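Side-chain contacts in beta-galactosidase BgaB (Bifidobacterium adolescentis, PDB 5VYM), which hydrolyses terminal non-reducing beta-galactose from transgalactooligosaccharides, preferring Gal(beta1-4)Gal, and is represented here by its trimerisation domain: residues T7-S12 with R40-A45; E16-S21 with V69-A74; M27-W32 with V92-G97; D50-P53 with D57-S60; D155-R160 with L217-R222. All coordinates share one frame; numbering follows the deposited sequence.

Contact 1: T7-S12 with R40-A45; sequences TAILFS and RAFLDA
The ring of F42 reaches from helix 31-44 to the start of strand 7-11 and takes the methyl group of T7 on one of its faces. T7 CG2 stands 3.5 Å above the ring plane of F42, set off toward the rim. Its closest ring atom is F42 CZ, at 3.6 Å. Seen from the ring centroid of F42, T7 CG2 lies 4.0 Å away and 26° off the ring normal, a CH-pi contact. The first torsion of T7 (-54°) turns CG2 away from the backbone N and leaves OG1 beside it, and that hydroxyl oxygen touches the same ring from a little further along, T7 OG1 being 3.8 Å from F42 CE1. The two side chains cross at about a right angle. The contact lies inside a beta-alpha-beta crossover: the chain leaves strand 7-11, passes through helices 13-20 and 31-44, and returns as strand 50-53, parallel and adjacent to strand 7-11, in a flavodoxin-like parallel alpha/beta sheet, as in class I glutamine amidotransferase-like domains. One strand repeat on, I9 points to the same helix. Its CD1 meets F42 CD2 obliquely at a loose 4.3 Å, while V35 and W38, earlier in the helix, also pack on I9. No hydrogen bond crosses this contact, and all three residues are buried. F42 also packs on V65 of strand 63-66, the neighbour of strand 7-11 in the sheet, and V221 of the second subunit packs against F42 as well.

Contact 2: E16-S21 with V69-A74; sequences EWATRS and VLILSA
A18 and I71 meet methyl to methyl, with A18 CB 4.2 Å from I71 CD1. The isoleucine's bent second torsion (-66°) turns CD1 to the side, with CG1 beside the backbone N. Next to this pair, L70 comes at T19 from across, the two side chains crossing at about a right angle, and L70 CD1 touches T19 OG1 at 3.8 Å. The second torsion of L70 (137°) is displaced from the usual staggered values, although its first is ordinary. Helix 13-20 and segment 69-74, mostly the loop after strand 63-66, both lie at the C-terminal edge of the parallel sheet, where loops gather in flavodoxin-like alpha/beta folds: the helix follows strand 7-11 as the loop follows strand 63-66. Although T19 OG1 borders the apolar L70, the hydroxyl is not left without a polar partner, since it is hydrogen-bonded to the backbone N of H31. S21 OG turns back and donates to A18 O over 2.8 Å, its oxygen tilted 31° from the carbonyl plane. R20 NE and E16 OE2 form a long salt bridge of 3.7 Å, and S15 OG ties the helix to the loop through I71 N.

Contact 3: M27-W32 with V92-G97; sequences MKLNHW and VGYATG
L29 lies against Y94 and A95 just after strand 89-93, where a type I beta turn from G93 to T96 leaves the C-terminal edge of the parallel sheet. The turn is closed by a backbone hydrogen bond from T96 N to G93 O, 3.2 Å long, and it brings Y94 and A95 round to the segment that leads into helix 31-44.

The packing is mainly apolar and falls on one branch of the leucine. With its first torsion at -66°, L29 CG sits beside the backbone N, and the second torsion sends CD1 out straight and leaves CD2, the bent branch, to meet the turn. The tyrosine takes the rarer first torsion (63°), between the backbone N and the carbonyl carbon, which swings its ring out to the leucine. The two side chains meet at a slant, and L29 CD2 reaches neither squarely over the ring face nor squarely at its edge.

The polar groups turn to other partners. N30 caps the following helix, its OD1 accepting from H33 N, and H31 is held at both ring nitrogens, ND1 by P67 O and NE2 by S12 N. K28 NZ forms a salt bridge with D211 of the second subunit, and V92 and G93 pair in a parallel ladder with a strand of that subunit, so the sheet continues across the interface.

L29 CD2 is 3.7 Å from A95 CB, 3.9 Å from Y94 CE2 and 4.0 Å from Y94 OH.

Contact 4: D50-P53 with D57-S60; sequences DIVP and DWSS
W58 turns the CD1 corner of its indole toward a backbone carbonyl: P53 O lies at the ring edge, in the plane, 3.9 Å from W58 CD1, a separation of packing and not of a hydrogen bond. V52 arrives at the same edge, with V52 CG1 4.3 Å from W58 CD1. A first torsion of 35°, short of the staggered +60°, turns the CD1 edge of the indole to V52 and P53. The neighbouring nitrogen is used too, W58 NE1 being hydrogen-bonded to L54 O, which would limit rotation of the indole. F83 meets the tryptophan edge-to-face, and L80 and R79 of helix 74-85 pack against it.

The backbone on both sides of W58 is linked through D57, whose OD1 accepts from S59 OG at 2.7 Å, on the syn side, and from S59 N at 3.2 Å. The backbone donor stands above the carboxylate plane, 42° out of it. Two bonds thus grip one oxygen, and the second of them defines an Asx turn in the loop between strands 50-53 and 63-66, with W58 facing strand 50-53, the edge strand of the parallel sheet within this chain.

Contact 5: D155-R160 with L217-R222; sequences DGTTTR and LTKLVR
A first torsion of -78° places K219 CG beside the backbone N, and beyond CG the lysine runs out fully extended, so that its chain passes T157 of the neighbouring loop. The threonine is turned to receive it: at 62° its OG1 sits between the backbone N and the carbonyl carbon, while CG2 falls beside the N and faces the lysine. The two side chains slide past each other in opposite directions, and they touch where T157 CG2 lies 4.1 Å from K219 CD. It is thus the aliphatic middle of the lysine that packs, while its charged end goes on along the loop. There K219 NZ comes to 3.8 Å from D155 O, which is too far for a hydrogen bond though consistent with a weak favourable pull on the ammonium group.

The loop keeps its shape by its own bonds. T157 OG1 is hydrogen-bonded to L154 O, and D155 OD1 to S147 N of the adjoining strand. Between them G156 takes a positive phi (82°), which turns the chain from D155 into T157. Further along, R160 NH1 makes a weak bond to T158 OG1, and its salt bridge is with E142.

The other side of the helix meets the second subunit, where L217 and T218 pack on A41 and D44 of that chain. The helix thus lies between the partner subunit and the loop that leads into strand 158-163, an edge strand, within this chain, of the antiparallel sheet in this part of the trimerisation domain.

In the fold
Contacts 1 to 4 belong to the parallel-sheet half of the domain, where strands run in the order 50-53, 7-11, 63-66, 89-93. Contacts 1, 2 and 3 interlace along the chain, each opening before the previous one closes, and contact 4 is nested inside the loops closed by contacts 2 and 3. Contacts 2 and 3 have centres about 9 Å apart, and contacts 1 and 4 about 11 Å. Contacts 1 and 3 share helix 31-44. Contact 5 follows later, about 43 to 51 Å, centre to centre, from the others, in the antiparallel half. Yet contacts 1, 3 and 5 all touch the second subunit, so the separated halves take part in the same assembly.

Contact 1: T7-S12 with R40-A45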
# COMPACT_ATOMS: atom_id res chain seq x y z
N THR B 7 -14.00 11.19 14.37
CA THR B 7 -12.82 11.70 13.68
C THR B 7 -11.75 12.06 14.70
O THR B 7 -12.04 12.69 15.72
CB THR B 7 -13.16 12.93 12.83
OG1 THR B 7 -14.25 12.61 11.95
CG2 THR B 7 -11.95 13.36 12.01
N ALA B 8 -10.52 11.65 14.42
CA ALA B 8 -9.36 11.99 15.24
C ALA B 8 -8.35 12.74 14.39
O ALA B 8 -7.95 12.26 13.32
CB ALA B 8 -8.72 10.73 15.85
N ILE B 9 -7.95 13.91 14.85
CA ILE B 9 -6.86 14.66 14.24
C ILE B 9 -5.58 14.31 14.98
O ILE B 9 -5.46 14.57 16.18
CB ILE B 9 -7.13 16.17 14.28
CG1 ILE B 9 -8.44 16.49 13.56
CG2 ILE B 9 -5.97 16.94 13.66
CD1 ILE B 9 -8.84 17.94 13.64
N LEU B 10 -4.64 13.69 14.27
CA LEU B 10 -3.44 13.17 14.91
C LEU B 10 -2.41 14.26 15.12
O LEU B 10 -2.17 15.09 14.24
CB LEU B 10 -2.84 12.03 14.08
CG LEU B 10 -3.79 10.87 13.77
CD1 LEU B 10 -3.00 9.71 13.18
CD2 LEU B 10 -4.55 10.43 15.02
N PHE B 11 -1.78 14.25 16.29
CA PHE B 11 -0.75 15.22 16.66
C PHE B 11 0.58 14.50 16.82
O PHE B 11 0.69 13.54 17.58
CB PHE B 11 -1.12 15.96 17.95
CG PHE B 11 -0.00 16.79 18.50
CD1 PHE B 11 0.45 17.91 17.82
CD2 PHE B 11 0.60 16.45 19.70
CE1 PHE B 11 1.48 18.68 18.32
CE2 PHE B 11 1.63 17.22 20.21
CZ PHE B 11 2.07 18.33 19.52
N SER B 12 1.59 14.98 16.10
CA SER B 12 2.95 14.43 16.15
C SER B 12 3.87 15.48 16.76
O SER B 12 4.13 16.52 16.14
CB SER B 12 3.42 14.03 14.76
OG SER B 12 4.81 13.77 14.75
N ARG B 40 -11.08 23.43 14.28
CA ARG B 40 -12.16 24.41 14.16
C ARG B 40 -13.03 24.13 12.94
O ARG B 40 -14.24 24.38 12.97
CB ARG B 40 -11.59 25.82 14.11
CG ARG B 40 -12.64 26.91 14.17
CD ARG B 40 -12.10 28.17 14.82
NE ARG B 40 -11.61 27.92 16.17
CZ ARG B 40 -12.39 27.84 17.25
NH1 ARG B 40 -13.70 27.99 17.13
NH2 ARG B 40 -11.85 27.61 18.44
N ALA B 41 -12.43 23.60 11.87
CA ALA B 41 -13.22 23.26 10.68
C ALA B 41 -14.21 22.14 10.99
O ALA B 41 -15.39 22.23 10.62
CB ALA B 41 -12.29 22.85 9.54
N PHE B 42 -13.76 21.09 11.68
CA PHE B 42 -14.67 20.02 12.06
C PHE B 42 -15.69 20.51 13.08
O PHE B 42 -16.85 20.07 13.06
CB PHE B 42 -13.88 18.83 12.62
CG PHE B 42 -13.48 17.82 11.58
CD1 PHE B 42 -14.38 16.86 11.15
CD2 PHE B 42 -12.21 17.83 11.04
CE1 PHE B 42 -14.02 15.93 10.20
CE2 PHE B 42 -11.84 16.90 10.09
CZ PHE B 42 -12.75 15.95 9.66
N LEU B 43 -15.29 21.42 13.96
CA LEU B 43 -16.23 21.98 14.93
C LEU B 43 -17.29 22.83 14.23
O LEU B 43 -18.48 22.71 14.52
CB LEU B 43 -15.47 22.80 15.97
CG LEU B 43 -16.29 23.33 17.15
CD1 LEU B 43 -16.83 22.18 17.99
CD2 LEU B 43 -15.44 24.26 18.00
N ASP B 44 -16.86 23.69 13.30
CA ASP B 44 -17.80 24.57 12.60
C ASP B 44 -18.75 23.80 11.69
O ASP B 44 -19.82 24.31 11.36
CB ASP B 44 -17.05 25.62 11.79
CG ASP B 44 -16.35 26.64 12.66
OD1 ASP B 44 -16.40 26.51 13.91
OD2 ASP B 44 -15.74 27.59 12.11
N ALA B 45 -18.38 22.58 11.28
CA ALA B 45 -19.22 21.77 10.41
C ALA B 45 -20.19 20.89 11.18
O ALA B 45 -20.88 20.06 10.57
CB ALA B 45 -18.35 20.91 9.49

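Contact 2: E16-S21 with V69-A74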
# COMPACT_ATOMS: atom_id res chain seq x y z
N GLU B 16 6.00 18.75 15.15
CA GLU B 16 6.00 20.12 15.67
C GLU B 16 7.42 20.61 15.93
O GLU B 16 7.72 21.79 15.74
CB GLU B 16 5.16 20.19 16.95
CG GLU B 16 5.15 21.56 17.62
CD GLU B 16 4.47 22.64 16.79
OE1 GLU B 16 3.80 22.30 15.79
OE2 GLU B 16 4.62 23.83 17.13
N TRP B 17 8.31 19.71 16.35
CA TRP B 17 9.71 20.08 16.52
C TRP B 17 10.33 20.49 15.19
O TRP B 17 11.03 21.50 15.10
CB TRP B 17 10.49 18.92 17.15
CG TRP B 17 9.95 18.46 18.47
CD1 TRP B 17 9.11 19.14 19.29
CD2 TRP B 17 10.20 17.20 19.10
NE1 TRP B 17 8.83 18.39 20.41
CE2 TRP B 17 9.49 17.20 20.32
CE3 TRP B 17 10.97 16.08 18.77
CZ2 TRP B 17 9.52 16.11 21.19
CZ3 TRP B 17 11.00 15.01 19.64
CH2 TRP B 17 10.27 15.03 20.83
N ALA B 18 10.09 19.70 14.14
CA ALA B 18 10.57 20.07 12.82
C ALA B 18 9.95 21.38 12.34
O ALA B 18 10.59 22.13 11.59
CB ALA B 18 10.28 18.95 11.82
N THR B 19 8.72 21.67 12.77
CA THR B 19 8.09 22.94 12.43
C THR B 19 8.84 24.11 13.08
O THR B 19 9.11 25.12 12.43
CB THR B 19 6.63 22.92 12.87
OG1 THR B 19 5.85 22.20 11.91
CG2 THR B 19 6.08 24.34 13.01
N ARG B 20 9.18 23.97 14.36
CA ARG B 20 9.85 25.04 15.09
C ARG B 20 11.25 25.32 14.57
O ARG B 20 11.78 26.42 14.81
CB ARG B 20 9.93 24.68 16.58
CG ARG B 20 8.58 24.56 17.27
CD ARG B 20 8.76 23.97 18.66
NE ARG B 20 7.51 23.92 19.41
CZ ARG B 20 7.36 23.26 20.55
NH1 ARG B 20 8.38 22.58 21.06
NH2 ARG B 20 6.19 23.27 21.18
N SER B 21 11.87 24.37 13.87
CA SER B 21 13.27 24.52 13.47
C SER B 21 13.48 25.67 12.49
O SER B 21 14.62 26.12 12.32
CB SER B 21 13.79 23.22 12.86
OG SER B 21 13.21 22.98 11.60
N VAL B 69 1.82 16.41 9.21
CA VAL B 69 2.55 15.42 10.02
C VAL B 69 3.82 15.11 9.25
O VAL B 69 3.94 14.12 8.53
CB VAL B 69 1.70 14.18 10.32
CG1 VAL B 69 2.49 13.18 11.17
CG2 VAL B 69 0.42 14.57 11.02
N LEU B 70 4.80 16.01 9.39
CA LEU B 70 6.01 15.93 8.57
C LEU B 70 6.80 14.65 8.86
O LEU B 70 7.34 14.03 7.94
CB LEU B 70 6.89 17.16 8.82
CG LEU B 70 6.36 18.49 8.29
CD1 LEU B 70 6.58 19.59 9.31
CD2 LEU B 70 7.03 18.84 6.97
N ILE B 71 6.87 14.25 10.12
CA ILE B 71 7.63 13.08 10.53
C ILE B 71 6.68 11.90 10.61
O ILE B 71 5.74 11.89 11.41
CB ILE B 71 8.33 13.31 11.88
CG1 ILE B 71 8.98 14.69 11.93
CG2 ILE B 71 9.37 12.22 12.13
CD1 ILE B 71 10.12 14.87 10.96
N LEU B 72 6.92 10.90 9.76
CA LEU B 72 6.17 9.65 9.78
C LEU B 72 7.15 8.50 9.69
O LEU B 72 7.83 8.34 8.67
CB LEU B 72 5.16 9.58 8.64
CG LEU B 72 3.71 9.95 8.95
CD1 LEU B 72 2.81 9.59 7.78
CD2 LEU B 72 3.24 9.27 10.23
N SER B 73 7.23 7.70 10.75
CA SER B 73 8.05 6.50 10.71
C SER B 73 7.41 5.47 9.78
O SER B 73 6.25 5.58 9.38
CB SER B 73 8.22 5.92 12.11
OG SER B 73 6.96 5.61 12.69
N ALA B 74 8.20 4.45 9.43
CA ALA B 74 7.65 3.35 8.65
C ALA B 74 6.55 2.62 9.41
O ALA B 74 5.52 2.26 8.84
CB ALA B 74 8.76 2.38 8.25

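Contact 3: M27-W32 with V92-G97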
# COMPACT_ATOMS: atom_id res chain seq x y z
N MET B 27 7.83 29.11 6.06
CA MET B 27 7.44 29.32 7.45
C MET B 27 5.95 29.08 7.67
O MET B 27 5.52 28.95 8.82
CB MET B 27 7.81 30.74 7.89
CG MET B 27 9.29 31.07 7.78
SD MET B 27 10.35 30.07 8.84
CE MET B 27 10.99 28.87 7.66
N LYS B 28 5.16 29.02 6.60
CA LYS B 28 3.74 28.71 6.73
C LYS B 28 3.51 27.27 7.18
O LYS B 28 2.44 26.97 7.72
CB LYS B 28 3.03 28.98 5.40
CG LYS B 28 1.51 28.91 5.47
CD LYS B 28 0.94 29.90 6.47
CE LYS B 28 -0.58 29.98 6.36
NZ LYS B 28 -1.24 28.66 6.59
N LEU B 29 4.48 26.39 6.97
CA LEU B 29 4.39 25.02 7.45
C LEU B 29 4.42 25.01 8.97
O LEU B 29 5.47 25.25 9.58
CB LEU B 29 5.53 24.18 6.87
CG LEU B 29 5.51 23.97 5.36
CD1 LEU B 29 6.76 23.25 4.89
CD2 LEU B 29 4.26 23.19 4.95
N ASN B 30 3.28 24.75 9.59
CA ASN B 30 3.15 24.74 11.04
C ASN B 30 2.21 23.60 11.41
O ASN B 30 1.02 23.65 11.09
CB ASN B 30 2.63 26.08 11.56
CG ASN B 30 2.75 26.21 13.07
OD1 ASN B 30 2.39 25.31 13.82
ND2 ASN B 30 3.27 27.35 13.52
N HIS B 31 2.75 22.58 12.10
CA HIS B 31 1.96 21.39 12.38
C HIS B 31 0.80 21.71 13.32
O HIS B 31 -0.36 21.41 13.01
CB HIS B 31 2.84 20.29 12.97
CG HIS B 31 2.07 19.09 13.43
ND1 HIS B 31 1.03 18.55 12.71
CD2 HIS B 31 2.19 18.33 14.54
CE1 HIS B 31 0.54 17.51 13.35
NE2 HIS B 31 1.23 17.36 14.47
N TRP B 32 1.09 22.31 14.47
CA TRP B 32 0.04 22.55 15.46
C TRP B 32 -0.99 23.55 14.95
O TRP B 32 -2.18 23.43 15.26
CB TRP B 32 0.63 23.02 16.78
CG TRP B 32 -0.43 23.30 17.80
CD1 TRP B 32 -0.79 24.52 18.30
CD2 TRP B 32 -1.28 22.34 18.43
NE1 TRP B 32 -1.81 24.37 19.21
CE2 TRP B 32 -2.13 23.04 19.31
CE3 TRP B 32 -1.41 20.95 18.34
CZ2 TRP B 32 -3.09 22.41 20.09
CZ3 TRP B 32 -2.37 20.32 19.12
CH2 TRP B 32 -3.20 21.05 19.98
N VAL B 92 -4.89 12.92 4.38
CA VAL B 92 -3.47 13.22 4.40
C VAL B 92 -3.24 14.60 3.82
O VAL B 92 -3.64 14.87 2.68
CB VAL B 92 -2.66 12.16 3.63
CG1 VAL B 92 -1.17 12.49 3.68
CG2 VAL B 92 -2.92 10.78 4.20
N GLY B 93 -2.60 15.48 4.59
CA GLY B 93 -2.26 16.79 4.10
C GLY B 93 -1.04 16.78 3.20
O GLY B 93 -0.27 15.82 3.16
N TYR B 94 -0.86 17.89 2.47
CA TYR B 94 0.19 17.96 1.46
C TYR B 94 1.58 17.87 2.06
O TYR B 94 2.51 17.40 1.40
CB TYR B 94 0.04 19.24 0.63
CG TYR B 94 0.20 20.51 1.43
CD1 TYR B 94 -0.86 21.06 2.13
CD2 TYR B 94 1.42 21.18 1.46
CE1 TYR B 94 -0.72 22.23 2.85
CE2 TYR B 94 1.57 22.36 2.18
CZ TYR B 94 0.50 22.87 2.88
OH TYR B 94 0.64 24.04 3.59
N ALA B 95 1.75 18.31 3.31
CA ALA B 95 3.05 18.31 3.97
C ALA B 95 3.21 17.16 4.95
O ALA B 95 4.06 17.24 5.85
CB ALA B 95 3.28 19.65 4.68
N THR B 96 2.43 16.09 4.80
CA THR B 96 2.47 14.95 5.70
C THR B 96 3.32 13.84 5.10
O THR B 96 3.18 13.52 3.92
CB THR B 96 1.05 14.44 5.98
OG1 THR B 96 0.36 15.38 6.81
CG2 THR B 96 1.09 13.08 6.68
N GLY B 97 4.19 13.26 5.92
CA GLY B 97 4.95 12.09 5.51
C GLY B 97 6.16 12.38 4.65
O GLY B 97 6.47 11.60 3.74

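Contact 4: D50-P53 with D57-S60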
# COMPACT_ATOMS: atom_id res chain seq x y z
N ASP B 50 -11.81 14.88 17.71
CA ASP B 50 -10.85 14.84 18.80
C ASP B 50 -9.44 15.03 18.27
O ASP B 50 -9.14 14.71 17.12
CB ASP B 50 -10.93 13.52 19.57
CG ASP B 50 -12.31 13.26 20.15
OD1 ASP B 50 -13.00 14.24 20.50
OD2 ASP B 50 -12.69 12.08 20.25
N ILE B 51 -8.57 15.57 19.12
CA ILE B 51 -7.14 15.65 18.84
C ILE B 51 -6.45 14.56 19.65
O ILE B 51 -6.49 14.59 20.89
CB ILE B 51 -6.58 17.04 19.16
CG1 ILE B 51 -7.27 18.10 18.30
CG2 ILE B 51 -5.07 17.06 18.93
CD1 ILE B 51 -6.80 19.51 18.58
N VAL B 52 -5.84 13.61 18.96
CA VAL B 52 -5.25 12.43 19.58
C VAL B 52 -3.77 12.40 19.22
O VAL B 52 -3.42 12.60 18.06
CB VAL B 52 -5.94 11.13 19.13
CG1 VAL B 52 -5.28 9.92 19.78
CG2 VAL B 52 -7.42 11.18 19.44
N PRO B 53 -2.87 12.17 20.18
CA PRO B 53 -1.46 12.00 19.84
C PRO B 53 -1.26 10.82 18.89
O PRO B 53 -1.97 9.81 18.96
CB PRO B 53 -0.79 11.74 21.19
CG PRO B 53 -1.70 12.38 22.19
CD PRO B 53 -3.09 12.20 21.64
N ASP B 57 -3.59 4.86 20.64
CA ASP B 57 -4.40 3.88 19.92
C ASP B 57 -5.65 4.57 19.40
O ASP B 57 -6.64 4.72 20.12
CB ASP B 57 -4.74 2.70 20.83
CG ASP B 57 -5.56 1.63 20.13
OD1 ASP B 57 -5.66 1.66 18.89
OD2 ASP B 57 -6.11 0.76 20.83
N TRP B 58 -5.61 4.98 18.13
CA TRP B 58 -6.76 5.59 17.47
C TRP B 58 -7.47 4.63 16.52
O TRP B 58 -8.17 5.08 15.61
CB TRP B 58 -6.34 6.86 16.73
CG TRP B 58 -4.97 6.78 16.13
CD1 TRP B 58 -3.83 7.35 16.62
CD2 TRP B 58 -4.59 6.10 14.93
NE1 TRP B 58 -2.77 7.06 15.80
CE2 TRP B 58 -3.21 6.30 14.75
CE3 TRP B 58 -5.29 5.35 13.98
CZ2 TRP B 58 -2.51 5.77 13.67
CZ3 TRP B 58 -4.60 4.82 12.91
CH2 TRP B 58 -3.22 5.03 12.76
N SER B 59 -7.29 3.32 16.72
CA SER B 59 -7.90 2.34 15.83
C SER B 59 -9.42 2.32 15.94
O SER B 59 -10.09 1.85 15.01
CB SER B 59 -7.34 0.95 16.12
OG SER B 59 -7.64 0.55 17.45
N SER B 60 -9.98 2.81 17.05
CA SER B 60 -11.42 2.81 17.24
C SER B 60 -12.12 3.96 16.54
O SER B 60 -13.35 3.95 16.45
CB SER B 60 -11.75 2.84 18.74
OG SER B 60 -11.13 3.94 19.38

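Contact 5: D155-R160 with L217-R222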
# COMPACT_ATOMS: atom_id res chain seq x y z
N ASP B 155 6.63 -28.93 8.25
CA ASP B 155 7.84 -29.43 8.88
C ASP B 155 8.50 -30.49 8.00
O ASP B 155 7.83 -31.30 7.36
CB ASP B 155 7.53 -30.01 10.26
CG ASP B 155 7.32 -28.94 11.31
OD1 ASP B 155 7.82 -27.81 11.12
OD2 ASP B 155 6.65 -29.22 12.32
N GLY B 156 9.84 -30.48 7.98
CA GLY B 156 10.60 -31.41 7.18
C GLY B 156 10.75 -31.04 5.72
O GLY B 156 11.57 -31.65 5.03
N THR B 157 9.99 -30.06 5.23
CA THR B 157 10.12 -29.64 3.85
C THR B 157 11.42 -28.86 3.66
O THR B 157 11.96 -28.26 4.59
CB THR B 157 8.92 -28.78 3.43
OG1 THR B 157 8.88 -27.60 4.23
CG2 THR B 157 7.63 -29.56 3.63
N THR B 158 11.92 -28.87 2.43
CA THR B 158 13.18 -28.22 2.09
C THR B 158 12.98 -27.31 0.89
O THR B 158 11.92 -27.28 0.26
CB THR B 158 14.28 -29.25 1.80
OG1 THR B 158 13.88 -30.09 0.71
CG2 THR B 158 14.56 -30.11 3.02
N THR B 159 14.03 -26.55 0.57
CA THR B 159 14.00 -25.65 -0.58
C THR B 159 15.42 -25.41 -1.05
O THR B 159 16.35 -25.34 -0.24
CB THR B 159 13.31 -24.32 -0.24
OG1 THR B 159 13.38 -23.44 -1.36
CG2 THR B 159 13.97 -23.65 0.97
N ARG B 160 15.59 -25.30 -2.37
CA ARG B 160 16.87 -24.96 -2.98
C ARG B 160 16.83 -23.60 -3.66
O ARG B 160 17.74 -23.27 -4.43
CB ARG B 160 17.29 -26.05 -3.97
CG ARG B 160 17.72 -27.35 -3.30
CD ARG B 160 17.25 -28.55 -4.10
NE ARG B 160 15.81 -28.55 -4.29
CZ ARG B 160 14.93 -29.03 -3.41
NH1 ARG B 160 15.36 -29.55 -2.26
NH2 ARG B 160 13.63 -28.98 -3.66
N LEU B 217 4.93 -28.83 -1.99
CA LEU B 217 3.92 -27.84 -2.34
C LEU B 217 2.51 -28.39 -2.14
O LEU B 217 1.59 -27.63 -1.84
CB LEU B 217 4.12 -27.38 -3.79
CG LEU B 217 3.37 -26.13 -4.23
CD1 LEU B 217 3.71 -24.96 -3.33
CD2 LEU B 217 3.70 -25.81 -5.68
N THR B 218 2.33 -29.70 -2.31
CA THR B 218 1.04 -30.31 -2.02
C THR B 218 0.71 -30.23 -0.54
O THR B 218 -0.45 -30.03 -0.16
CB THR B 218 1.02 -31.77 -2.50
OG1 THR B 218 1.47 -31.84 -3.86
CG2 THR B 218 -0.38 -32.34 -2.41
N LYS B 219 1.73 -30.39 0.32
CA LYS B 219 1.53 -30.22 1.75
C LYS B 219 1.00 -28.82 2.06
O LYS B 219 0.06 -28.66 2.85
CB LYS B 219 2.84 -30.46 2.50
CG LYS B 219 3.21 -31.92 2.70
CD LYS B 219 4.41 -32.03 3.63
CE LYS B 219 4.65 -33.45 4.08
NZ LYS B 219 5.69 -33.51 5.15
N LEU B 220 1.61 -27.80 1.46
CA LEU B 220 1.18 -26.42 1.69
C LEU B 220 -0.26 -26.21 1.24
O LEU B 220 -1.07 -25.61 1.96
CB LEU B 220 2.12 -25.46 0.96
CG LEU B 220 2.07 -23.96 1.25
CD1 LEU B 220 3.41 -23.33 0.90
CD2 LEU B 220 0.95 -23.26 0.49
N VAL B 221 -0.61 -26.71 0.05
CA VAL B 221 -1.95 -26.51 -0.48
C VAL B 221 -2.98 -27.19 0.41
O VAL B 221 -4.01 -26.61 0.76
CB VAL B 221 -2.04 -27.01 -1.93
CG1 VAL B 221 -3.48 -26.98 -2.42
CG2 VAL B 221 -1.15 -26.16 -2.83
N ARG B 222 -2.71 -28.44 0.79
CA ARG B 222 -3.68 -29.21 1.57
C ARG B 222 -3.88 -28.61 2.95
O ARG B 222 -4.98 -28.68 3.51
CB ARG B 222 -3.23 -30.66 1.66
CG ARG B 222 -4.28 -31.62 2.20
CD ARG B 222 -3.79 -33.05 2.07
NE ARG B 222 -3.70 -33.47 0.68
CZ ARG B 222 -2.87 -34.41 0.23
NH1 ARG B 222 -2.05 -35.02 1.07
NH2 ARG B 222 -2.86 -34.74 -1.06